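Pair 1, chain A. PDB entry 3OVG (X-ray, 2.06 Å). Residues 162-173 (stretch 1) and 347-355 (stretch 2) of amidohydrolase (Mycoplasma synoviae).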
# COMPACT_ATOMS: atom_id res chain seq x y z
N ALA A 162 22.32 6.69 -9.89
CA ALA A 162 22.17 7.62 -11.01
C ALA A 162 22.27 9.06 -10.56
O ALA A 162 21.93 9.39 -9.43
CB ALA A 162 20.86 7.41 -11.74
N ILE A 163 22.78 9.90 -11.46
CA ILE A 163 22.76 11.35 -11.23
C ILE A 163 21.75 11.95 -12.17
O ILE A 163 21.94 11.95 -13.41
CB ILE A 163 24.14 11.98 -11.45
CG1 ILE A 163 25.14 11.34 -10.47
CG2 ILE A 163 24.03 13.50 -11.28
CD1 ILE A 163 26.60 11.88 -10.55
N ASP A 164 20.66 12.42 -11.58
CA ASP A 164 19.56 12.99 -12.33
C ASP A 164 19.98 14.33 -12.91
O ASP A 164 20.79 15.04 -12.32
CB ASP A 164 18.37 13.21 -11.40
CG ASP A 164 17.17 13.70 -12.13
OD1 ASP A 164 16.56 12.87 -12.85
OD2 ASP A 164 16.87 14.91 -12.02
N ARG A 165 19.43 14.69 -14.05
CA ARG A 165 19.75 15.99 -14.62
C ARG A 165 19.65 17.12 -13.60
O ARG A 165 20.51 18.01 -13.58
CB ARG A 165 18.87 16.29 -15.83
CG ARG A 165 17.39 16.26 -15.55
CD ARG A 165 16.65 16.42 -16.88
NE ARG A 165 17.09 17.65 -17.55
CZ ARG A 165 16.61 18.86 -17.24
NH1 ARG A 165 15.71 18.98 -16.27
NH2 ARG A 165 17.05 19.94 -17.87
N LEU A 166 18.64 17.08 -12.73
CA LEU A 166 18.42 18.13 -11.71
C LEU A 166 19.47 18.11 -10.59
O LEU A 166 19.73 19.13 -9.93
CB LEU A 166 17.00 18.06 -11.13
CG LEU A 166 15.98 19.03 -11.75
CD1 LEU A 166 16.30 19.51 -13.18
CD2 LEU A 166 14.52 18.61 -11.60
N GLU A 167 20.06 16.95 -10.38
CA GLU A 167 21.16 16.79 -9.45
C GLU A 167 22.49 17.32 -10.03
O GLU A 167 23.34 17.82 -9.30
CB GLU A 167 21.24 15.31 -9.00
CG GLU A 167 19.92 14.89 -8.35
CD GLU A 167 19.78 13.39 -8.05
OE1 GLU A 167 20.41 12.54 -8.72
OE2 GLU A 167 18.97 13.09 -7.17
N LEU A 168 22.69 17.16 -11.34
CA LEU A 168 23.88 17.75 -11.94
C LEU A 168 23.73 19.28 -11.88
O LEU A 168 24.69 19.99 -11.69
CB LEU A 168 24.08 17.26 -13.37
CG LEU A 168 25.38 17.70 -14.06
CD1 LEU A 168 26.56 17.28 -13.21
CD2 LEU A 168 25.51 17.10 -15.47
N LYS A 169 22.51 19.78 -12.05
CA LYS A 169 22.21 21.20 -11.86
C LYS A 169 22.55 21.66 -10.44
O LYS A 169 23.17 22.70 -10.23
CB LYS A 169 20.72 21.48 -12.14
CG LYS A 169 20.41 22.98 -12.24
CD LYS A 169 18.99 23.20 -12.78
CE LYS A 169 18.66 24.68 -12.77
NZ LYS A 169 17.24 24.88 -13.13
N ALA A 170 22.17 20.86 -9.45
CA ALA A 170 22.43 21.24 -8.06
C ALA A 170 23.92 21.12 -7.76
O ALA A 170 24.46 21.92 -6.99
CB ALA A 170 21.61 20.36 -7.09
N LEU A 171 24.61 20.18 -8.42
CA LEU A 171 26.07 20.09 -8.26
C LEU A 171 26.75 21.33 -8.82
O LEU A 171 27.69 21.85 -8.24
CB LEU A 171 26.65 18.81 -8.92
CG LEU A 171 26.33 17.49 -8.20
CD1 LEU A 171 26.75 16.30 -9.05
CD2 LEU A 171 27.04 17.44 -6.87
N GLU A 172 26.26 21.82 -9.95
CA GLU A 172 26.81 23.03 -10.56
C GLU A 172 26.52 24.20 -9.62
O GLU A 172 27.36 25.06 -9.38
CB GLU A 172 26.21 23.29 -11.96
CG GLU A 172 26.65 24.65 -12.52
CD GLU A 172 26.30 24.87 -13.98
OE1 GLU A 172 25.91 23.92 -14.67
OE2 GLU A 172 26.39 26.02 -14.43
N VAL A 173 25.32 24.22 -9.06
CA VAL A 173 24.99 25.29 -8.13
C VAL A 173 25.96 25.24 -6.93
O VAL A 173 26.49 26.27 -6.49
CB VAL A 173 23.52 25.20 -7.68
CG1 VAL A 173 23.31 26.04 -6.40
CG2 VAL A 173 22.57 25.66 -8.81
N GLU A 347 29.91 18.00 -21.88
CA GLU A 347 29.25 17.02 -22.72
C GLU A 347 28.12 16.29 -21.96
O GLU A 347 27.09 15.98 -22.55
CB GLU A 347 30.26 16.04 -23.28
CG GLU A 347 29.70 15.20 -24.41
CD GLU A 347 29.51 16.00 -25.68
OE1 GLU A 347 30.01 17.14 -25.73
OE2 GLU A 347 28.86 15.47 -26.62
N LEU A 348 28.30 16.02 -20.66
CA LEU A 348 27.22 15.45 -19.85
C LEU A 348 26.02 16.42 -19.77
O LEU A 348 24.88 16.01 -19.85
CB LEU A 348 27.70 15.07 -18.45
CG LEU A 348 26.69 14.33 -17.54
CD1 LEU A 348 26.15 13.06 -18.21
CD2 LEU A 348 27.26 14.03 -16.14
N LYS A 349 26.28 17.71 -19.64
CA LYS A 349 25.19 18.68 -19.55
C LYS A 349 24.38 18.65 -20.84
O LYS A 349 23.14 18.73 -20.83
CB LYS A 349 25.74 20.10 -19.26
CG LYS A 349 26.20 20.35 -17.79
CD LYS A 349 26.61 21.83 -17.59
CE LYS A 349 25.46 22.78 -17.97
NZ LYS A 349 25.65 24.23 -17.58
N LYS A 350 25.08 18.53 -21.96
CA LYS A 350 24.44 18.46 -23.26
C LYS A 350 23.57 17.19 -23.35
O LYS A 350 22.39 17.27 -23.72
CB LYS A 350 25.49 18.51 -24.38
CG LYS A 350 24.91 18.41 -25.79
CD LYS A 350 25.99 18.08 -26.82
CE LYS A 350 25.39 17.84 -28.22
NZ LYS A 350 26.39 17.21 -29.18
N GLU A 351 24.15 16.05 -22.98
CA GLU A 351 23.42 14.78 -22.94
C GLU A 351 22.15 14.80 -22.06
O GLU A 351 21.15 14.15 -22.38
CB GLU A 351 24.35 13.66 -22.48
CG GLU A 351 25.36 13.24 -23.51
CD GLU A 351 25.89 11.86 -23.25
OE1 GLU A 351 26.24 11.57 -22.07
OE2 GLU A 351 25.95 11.05 -24.21
N LEU A 352 22.20 15.55 -20.96
CA LEU A 352 21.09 15.65 -20.02
C LEU A 352 20.22 16.90 -20.27
O LEU A 352 19.49 17.33 -19.38
CB LEU A 352 21.64 15.67 -18.58
CG LEU A 352 22.48 14.44 -18.16
CD1 LEU A 352 23.04 14.53 -16.71
CD2 LEU A 352 21.60 13.22 -18.28
N ASN A 353 20.33 17.50 -21.46
CA ASN A 353 19.58 18.73 -21.79
C ASN A 353 19.54 19.84 -20.72
O ASN A 353 18.48 20.33 -20.36
CB ASN A 353 18.14 18.41 -22.24
CG ASN A 353 18.11 17.60 -23.54
OD1 ASN A 353 18.40 16.40 -23.55
ND2 ASN A 353 17.74 18.25 -24.63
N LEU A 354 20.71 20.26 -20.24
CA LEU A 354 20.73 21.28 -19.20
C LEU A 354 21.07 22.69 -19.73
O LEU A 354 20.86 23.69 -19.03
CB LEU A 354 21.67 20.88 -18.06
CG LEU A 354 21.06 19.82 -17.14
CD1 LEU A 354 22.18 19.10 -16.37
CD2 LEU A 354 20.04 20.43 -16.19
N ASN A 355 21.58 22.79 -20.94
CA ASN A 355 21.90 24.11 -21.49
C ASN A 355 20.76 25.12 -21.37
O ASN A 355 19.80 25.07 -22.14
CB ASN A 355 22.34 23.98 -22.94
CG ASN A 355 23.26 22.82 -23.14
OD1 ASN A 355 24.35 22.77 -22.56
ND2 ASN A 355 22.83 21.83 -23.94

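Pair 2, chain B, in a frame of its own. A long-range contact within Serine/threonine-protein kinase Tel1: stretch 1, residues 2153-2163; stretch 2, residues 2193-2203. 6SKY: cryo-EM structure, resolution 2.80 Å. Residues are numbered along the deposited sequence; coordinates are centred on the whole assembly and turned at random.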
# COMPACT_ATOMS: atom_id res chain seq x y z
N THR B 2153 12.65 -4.12 45.34
CA THR B 2153 11.22 -3.93 45.53
C THR B 2153 10.48 -4.19 44.22
O THR B 2153 11.09 -4.43 43.18
CB THR B 2153 10.93 -2.53 46.05
OG1 THR B 2153 11.47 -1.57 45.14
CG2 THR B 2153 11.57 -2.33 47.39
N SER B 2154 9.16 -4.13 44.26
CA SER B 2154 8.38 -4.36 43.06
C SER B 2154 8.42 -3.18 42.10
O SER B 2154 8.23 -3.37 40.90
CB SER B 2154 6.94 -4.69 43.41
OG SER B 2154 6.23 -5.09 42.25
N ALA B 2155 8.67 -1.98 42.61
CA ALA B 2155 8.82 -0.82 41.73
C ALA B 2155 10.05 -0.97 40.84
O ALA B 2155 10.01 -0.62 39.66
CB ALA B 2155 8.90 0.45 42.56
N ASP B 2156 11.14 -1.51 41.39
CA ASP B 2156 12.34 -1.74 40.59
C ASP B 2156 12.09 -2.75 39.49
O ASP B 2156 12.49 -2.55 38.33
CB ASP B 2156 13.48 -2.21 41.49
CG ASP B 2156 13.92 -1.16 42.47
OD1 ASP B 2156 13.79 0.04 42.15
OD2 ASP B 2156 14.39 -1.53 43.57
N ALA B 2157 11.46 -3.87 39.83
CA ALA B 2157 11.17 -4.89 38.83
C ALA B 2157 10.23 -4.37 37.75
O ALA B 2157 10.42 -4.64 36.56
CB ALA B 2157 10.58 -6.12 39.51
N ARG B 2158 9.22 -3.60 38.15
CA ARG B 2158 8.31 -3.02 37.18
C ARG B 2158 9.02 -2.05 36.26
O ARG B 2158 8.81 -2.06 35.04
CB ARG B 2158 7.16 -2.33 37.90
CG ARG B 2158 5.94 -2.19 37.07
CD ARG B 2158 5.44 -3.55 36.69
NE ARG B 2158 3.99 -3.57 36.64
CZ ARG B 2158 3.27 -4.67 36.71
NH1 ARG B 2158 1.95 -4.60 36.66
NH2 ARG B 2158 3.87 -5.85 36.84
N LEU B 2159 9.86 -1.19 36.82
CA LEU B 2159 10.57 -0.21 36.01
C LEU B 2159 11.50 -0.89 35.01
O LEU B 2159 11.60 -0.47 33.85
CB LEU B 2159 11.35 0.72 36.92
CG LEU B 2159 11.84 2.01 36.28
CD1 LEU B 2159 10.69 2.69 35.60
CD2 LEU B 2159 12.42 2.89 37.34
N VAL B 2160 12.17 -1.97 35.43
CA VAL B 2160 13.08 -2.64 34.52
C VAL B 2160 12.31 -3.38 33.43
O VAL B 2160 12.76 -3.45 32.28
CB VAL B 2160 14.04 -3.56 35.29
CG1 VAL B 2160 13.66 -5.00 35.15
CG2 VAL B 2160 15.45 -3.35 34.82
N GLN B 2161 11.12 -3.88 33.75
CA GLN B 2161 10.29 -4.50 32.73
C GLN B 2161 9.85 -3.48 31.69
O GLN B 2161 9.88 -3.76 30.48
CB GLN B 2161 9.07 -5.15 33.37
CG GLN B 2161 8.12 -5.76 32.39
CD GLN B 2161 6.81 -6.11 33.01
OE1 GLN B 2161 6.56 -5.78 34.16
NE2 GLN B 2161 5.97 -6.78 32.27
N ILE B 2162 9.44 -2.30 32.14
CA ILE B 2162 9.03 -1.24 31.22
C ILE B 2162 10.18 -0.86 30.30
O ILE B 2162 10.01 -0.73 29.08
CB ILE B 2162 8.51 -0.04 32.01
CG1 ILE B 2162 7.17 -0.38 32.64
CG2 ILE B 2162 8.37 1.17 31.12
CD1 ILE B 2162 6.71 0.63 33.61
N ARG B 2163 11.37 -0.68 30.87
CA ARG B 2163 12.51 -0.29 30.05
C ARG B 2163 12.87 -1.35 29.02
O ARG B 2163 13.17 -1.03 27.86
CB ARG B 2163 13.71 0.01 30.93
CG ARG B 2163 13.51 1.19 31.83
CD ARG B 2163 14.80 1.91 31.99
NE ARG B 2163 14.72 2.99 32.97
CZ ARG B 2163 15.11 2.87 34.23
NH1 ARG B 2163 15.00 3.90 35.06
NH2 ARG B 2163 15.61 1.72 34.67
N PRO B 2193 -2.20 1.14 35.00
CA PRO B 2193 -2.90 1.08 36.29
C PRO B 2193 -2.07 0.48 37.42
O PRO B 2193 -2.01 1.05 38.51
CB PRO B 2193 -4.12 0.21 35.96
CG PRO B 2193 -4.38 0.48 34.56
CD PRO B 2193 -3.05 0.62 33.92
N SER B 2194 -1.44 -0.66 37.18
CA SER B 2194 -0.63 -1.31 38.20
C SER B 2194 0.76 -0.71 38.32
O SER B 2194 1.59 -1.25 39.05
CB SER B 2194 -0.51 -2.80 37.90
OG SER B 2194 -0.04 -3.01 36.58
N CYS B 2195 1.04 0.38 37.61
CA CYS B 2195 2.27 1.14 37.82
C CYS B 2195 2.05 2.39 38.65
O CYS B 2195 2.99 2.85 39.30
CB CYS B 2195 2.89 1.54 36.48
SG CYS B 2195 3.81 0.25 35.64
N GLU B 2196 0.84 2.94 38.63
CA GLU B 2196 0.53 4.12 39.42
C GLU B 2196 0.27 3.79 40.88
O GLU B 2196 0.29 4.69 41.72
CB GLU B 2196 -0.68 4.84 38.83
CG GLU B 2196 -0.46 5.32 37.41
CD GLU B 2196 -1.74 5.75 36.73
OE1 GLU B 2196 -2.83 5.41 37.24
OE2 GLU B 2196 -1.66 6.43 35.68
N SER B 2197 0.02 2.52 41.20
CA SER B 2197 -0.13 2.09 42.58
C SER B 2197 1.19 1.72 43.22
O SER B 2197 1.26 1.65 44.46
CB SER B 2197 -1.10 0.91 42.65
OG SER B 2197 -0.59 -0.20 41.94
N LEU B 2198 2.22 1.45 42.43
CA LEU B 2198 3.56 1.23 42.94
C LEU B 2198 4.35 2.52 43.10
O LEU B 2198 5.48 2.48 43.60
CB LEU B 2198 4.33 0.28 42.02
CG LEU B 2198 3.84 -1.16 41.95
CD1 LEU B 2198 4.38 -1.84 40.72
CD2 LEU B 2198 4.28 -1.89 43.19
N GLY B 2199 3.79 3.65 42.69
CA GLY B 2199 4.47 4.91 42.81
C GLY B 2199 5.34 5.28 41.63
O GLY B 2199 6.34 5.99 41.81
N LEU B 2200 5.00 4.82 40.43
CA LEU B 2200 5.79 5.07 39.24
C LEU B 2200 5.06 6.03 38.32
O LEU B 2200 3.83 5.97 38.19
CB LEU B 2200 6.08 3.78 38.49
CG LEU B 2200 6.95 2.74 39.19
CD1 LEU B 2200 6.94 1.47 38.40
CD2 LEU B 2200 8.35 3.26 39.31
N SER B 2201 5.81 6.91 37.67
CA SER B 2201 5.28 7.83 36.68
C SER B 2201 5.85 7.41 35.34
O SER B 2201 6.94 7.82 34.96
CB SER B 2201 5.63 9.26 37.01
OG SER B 2201 5.19 9.60 38.31
N VAL B 2202 5.11 6.57 34.62
CA VAL B 2202 5.58 6.06 33.34
C VAL B 2202 4.52 6.24 32.27
O VAL B 2202 4.52 5.51 31.27
CB VAL B 2202 5.99 4.59 33.45
CG1 VAL B 2202 7.22 4.44 34.30
CG2 VAL B 2202 4.86 3.78 34.01
N ASP B 2203 3.61 7.19 32.45
CA ASP B 2203 2.54 7.34 31.48
C ASP B 2203 2.98 8.07 30.22
O ASP B 2203 2.47 7.78 29.14
CB ASP B 2203 1.36 8.07 32.11
CG ASP B 2203 1.79 9.24 32.94
OD1 ASP B 2203 2.82 9.12 33.63
OD2 ASP B 2203 1.11 10.29 32.91

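Pair 1 and pair 2 share one backbone arrangement. In each, a helix packs against a second segment that ends its helical run and turns back along the first helix. Fourteen central residues superpose with an RMSD of 0.6 Å. In pair 1 the two helix axes run at 143°, closer to antiparallel than to parallel.

The turn is alike in both. A:Leu354 N bonds to A:Lys349 O at 2.9 Å, and the matched B:Leu2200 N bonds to B:Cys2195 O at 3.0 Å. Between them A:Asn353 and B:Gly2199 match, and both have positive phi. The glycine backbone angles would jam a CB against the preceding carbonyl.

Two leucine positions are the same in both pairs. A:Leu352 matches B:Leu2198, and A:Leu354 matches B:Leu2200. All four have the m,t rotamer, and the side-chain centres lie within 0.4 Å of their counterparts. They form the common apolar floor under the first helix.

What sits on this floor differs. A:Leu168 matches B:Arg2158, and both point toward the other stretch. A:Leu168 CD2 packs on A:Leu348 CD2 at 3.6 Å, A:Leu352 CD1 at 3.8 Å and A:Leu354 CD1 at 4.0 Å. B:Arg2158 fills the same place with its aliphatic part: CB lies 3.8 Å from B:Leu2200 CD1, and CG lies 4.0 Å from B:Leu2198 CD1. Its charged end reaches further, and B:Arg2158 NH1 donates to B:Ser2194 OG at 2.5 Å. B:Ser2194 matches A:Leu348, so an apolar contact is replaced by a hydrogen bond.

A:Arg165 matches B:Ala2155. The arginine clamps the turn: A:Arg165 NE donates to A:Leu352 O at 3.0 Å and A:Arg165 NH2 to A:Asn353 O at 2.9 Å. Both oxygens lie at the guanidinium edge, while A:Leu354 CD2 covers one face. The alanine makes no such bonds. B:Ala2155 CB lies 4.1 Å from B:Leu2198 O and 4.3 Å from B:Leu2200 CD2.

A:Glu172 matches B:Ile2162, and A:Lys349 matches B:Cys2195. In pair 1 these residues form a salt bridge, A:Glu172 OE1 to A:Lys349 NZ, at 2.9 Å. In pair 2 the same two positions make an apolar contact, B:Ile2162 CD1 to B:Cys2195 SG, at 3.6 Å. B:Ile2162 CD1 also meets B:Val2202 CG2 at 3.7 Å.

A:Lys169 matches B:Leu2159. Both have CA-to-CB bonds pointing sideways. A:Lys169 CB lies 4.2 Å from A:Leu354 CD2, but the lysine end leads away. The leucine end comes nearer, with B:Leu2159 CD1 4.4 Å from B:Leu2200 CD2.

The buried areas are similar, 473 Å² and 461 Å².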